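PDB 3ZGY: R-imine reductase from Streptomyces kanamyceticus, which catalyses the R-selective, NADPH-dependent reduction of an imine substrate. Local coordinates for residues V83-Y86 with D87-H90. Numbering follows the deposited sequence.
Sequences VSDY and DAVH
Val83 lays its CG2 methyl over the first turn of helix 86-93, 3.6 Å from Val89 CG2 and 3.7 Å from Ala88 CB; the two valine side chains cross at about a right angle. CG2 gets there by standing between the backbone N and the carbonyl carbon of Val83, while CG1 lies anti to that carbon (chi1 -64°). Two residues on, Asp85 is the N-cap. Its OD1 accepts from Ala88 N at 3.0 Å, with the donor lying nearly on the extension of the CG-OD1 bond, and its backbone O takes Val89 N at 3.1 Å, so the side chain and the carbonyl of Asp85 both hold the opening turn. Asp87 brings a second carboxylate near, OD2 to Asp85 OD2 4.3 Å, its plane turned 68° from the first; two like charges this close would repel, a cost the positive end of the helix dipole probably offsets. Without the carboxylate, as with an alanine at Asp85, Ala88 N would probably lose its side-chain cap and the first turn would be likelier to fray. Tyr86 O receives an almost straight bond from His90 N at 2.7 Å, while the Tyr86 hydroxyl is hydrogen-bonded to Asp133 OD2. With Val83 and Ser84 among the NADP(+)-binding residues, this is an N-capped helix start in the loop after strand 78-81, at the cofactor-binding edge of a Rossmann-type domain.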
ATOM      1  N   VAL D  83      -3.467  -2.037 -27.044  1.00 37.50           N
ATOM      2  CA  VAL D  83      -3.926  -3.405 -27.330  1.00 35.18           C
ATOM      3  C   VAL D  83      -3.544  -4.275 -26.163  1.00 39.88           C
ATOM      4  O   VAL D  83      -2.992  -3.779 -25.150  1.00 40.67           O
ATOM      5  CB  VAL D  83      -3.335  -3.977 -28.612  1.00 41.50           C
ATOM      6  CG1 VAL D  83      -3.793  -3.174 -29.822  1.00 41.32           C
ATOM      7  CG2 VAL D  83      -1.804  -4.012 -28.557  1.00 45.03           C
ATOM      8  N   SER D  84      -3.820  -5.562 -26.246  1.00 43.23           N
ATOM      9  CA  SER D  84      -3.737  -6.380 -25.024  1.00 46.92           C
ATOM     10  C   SER D  84      -2.313  -6.519 -24.534  1.00 42.47           C
ATOM     11  O   SER D  84      -2.081  -6.452 -23.322  1.00 45.85           O
ATOM     12  CB  SER D  84      -4.424  -7.728 -25.215  1.00 47.31           C
ATOM     13  OG  SER D  84      -3.821  -8.400 -26.288  1.00 59.24           O
ATOM     14  N   ASP D  85      -1.340  -6.662 -25.443  1.00 38.99           N
ATOM     15  CA  ASP D  85       0.078  -6.824 -25.018  1.00 37.98           C
ATOM     16  C   ASP D  85       1.046  -6.634 -26.190  1.00 37.70           C
ATOM     17  O   ASP D  85       0.594  -6.402 -27.313  1.00 35.59           O
ATOM     18  CB  ASP D  85       0.284  -8.199 -24.399  1.00 39.65           C
ATOM     19  CG  ASP D  85      -0.124  -9.339 -25.360  1.00 47.11           C
ATOM     20  OD1 ASP D  85      -0.098  -9.199 -26.602  1.00 55.68           O
ATOM     21  OD2 ASP D  85      -0.481 -10.406 -24.872  1.00 64.75           O
ATOM     22  N   TYR D  86       2.373  -6.714 -25.931  1.00 37.57           N
ATOM     23  CA  TYR D  86       3.393  -6.361 -26.955  1.00 36.51           C
ATOM     24  C   TYR D  86       3.391  -7.398 -28.093  1.00 38.20           C
ATOM     25  O   TYR D  86       3.678  -7.066 -29.228  1.00 42.11           O
ATOM     26  CB  TYR D  86       4.792  -6.078 -26.336  1.00 33.03           C
ATOM     27  CG  TYR D  86       4.900  -4.641 -25.797  1.00 42.26           C
ATOM     28  CD1 TYR D  86       4.117  -4.210 -24.738  1.00 40.48           C
ATOM     29  CD2 TYR D  86       5.758  -3.707 -26.353  1.00 42.99           C
ATOM     30  CE1 TYR D  86       4.195  -2.927 -24.245  1.00 40.70           C
ATOM     31  CE2 TYR D  86       5.860  -2.422 -25.843  1.00 38.15           C
ATOM     32  CZ  TYR D  86       5.051  -2.014 -24.800  1.00 44.12           C
ATOM     33  OH  TYR D  86       5.063  -0.695 -24.285  1.00 41.86           O
ATOM     34  N   ASP D  87       2.946  -8.612 -27.815  1.00 43.93           N
ATOM     35  CA  ASP D  87       2.759  -9.607 -28.894  1.00 51.02           C
ATOM     36  C   ASP D  87       1.775  -9.125 -29.904  1.00 41.71           C
ATOM     37  O   ASP D  87       2.001  -9.280 -31.099  1.00 39.67           O
ATOM     38  CB  ASP D  87       2.288 -10.972 -28.355  1.00 55.74           C
ATOM     39  CG  ASP D  87       3.315 -11.627 -27.420  1.00 66.88           C
ATOM     40  OD1 ASP D  87       4.526 -11.318 -27.516  1.00 78.83           O
ATOM     41  OD2 ASP D  87       2.915 -12.476 -26.611  1.00 77.53           O
ATOM     42  N   ALA D  88       0.669  -8.544 -29.443  1.00 41.62           N
ATOM     43  CA  ALA D  88      -0.312  -7.953 -30.392  1.00 41.33           C
ATOM     44  C   ALA D  88       0.301  -6.774 -31.111  1.00 42.44           C
ATOM     45  O   ALA D  88       0.050  -6.582 -32.317  1.00 41.77           O
ATOM     46  CB  ALA D  88      -1.592  -7.528 -29.682  1.00 38.20           C
ATOM     47  N   VAL D  89       1.110  -5.985 -30.385  1.00 40.53           N
ATOM     48  CA  VAL D  89       1.734  -4.835 -31.031  1.00 41.56           C
ATOM     49  C   VAL D  89       2.571  -5.360 -32.163  1.00 41.61           C
ATOM     50  O   VAL D  89       2.543  -4.822 -33.276  1.00 40.35           O
ATOM     51  CB  VAL D  89       2.585  -3.994 -30.064  1.00 39.24           C
ATOM     52  CG1 VAL D  89       3.336  -2.917 -30.811  1.00 37.93           C
ATOM     53  CG2 VAL D  89       1.722  -3.337 -28.992  1.00 41.45           C
ATOM     54  N   HIS D  90       3.382  -6.369 -31.848  1.00 44.57           N
ATOM     55  CA  HIS D  90       4.224  -7.059 -32.853  1.00 43.65           C
ATOM     56  C   HIS D  90       3.388  -7.458 -34.049  1.00 42.67           C
ATOM     57  O   HIS D  90       3.749  -7.194 -35.190  1.00 42.80           O
ATOM     58  CB  HIS D  90       4.853  -8.335 -32.270  1.00 42.95           C
ATOM     59  CG  HIS D  90       6.154  -8.115 -31.596  1.00 44.95           C
ATOM     60  ND1 HIS D  90       7.281  -7.746 -32.277  1.00 47.28           N
ATOM     61  CD2 HIS D  90       6.498  -8.165 -30.292  1.00 51.79           C
ATOM     62  CE1 HIS D  90       8.262  -7.553 -31.414  1.00 49.08           C
ATOM     63  NE2 HIS D  90       7.813  -7.801 -30.206  1.00 49.16           N
TER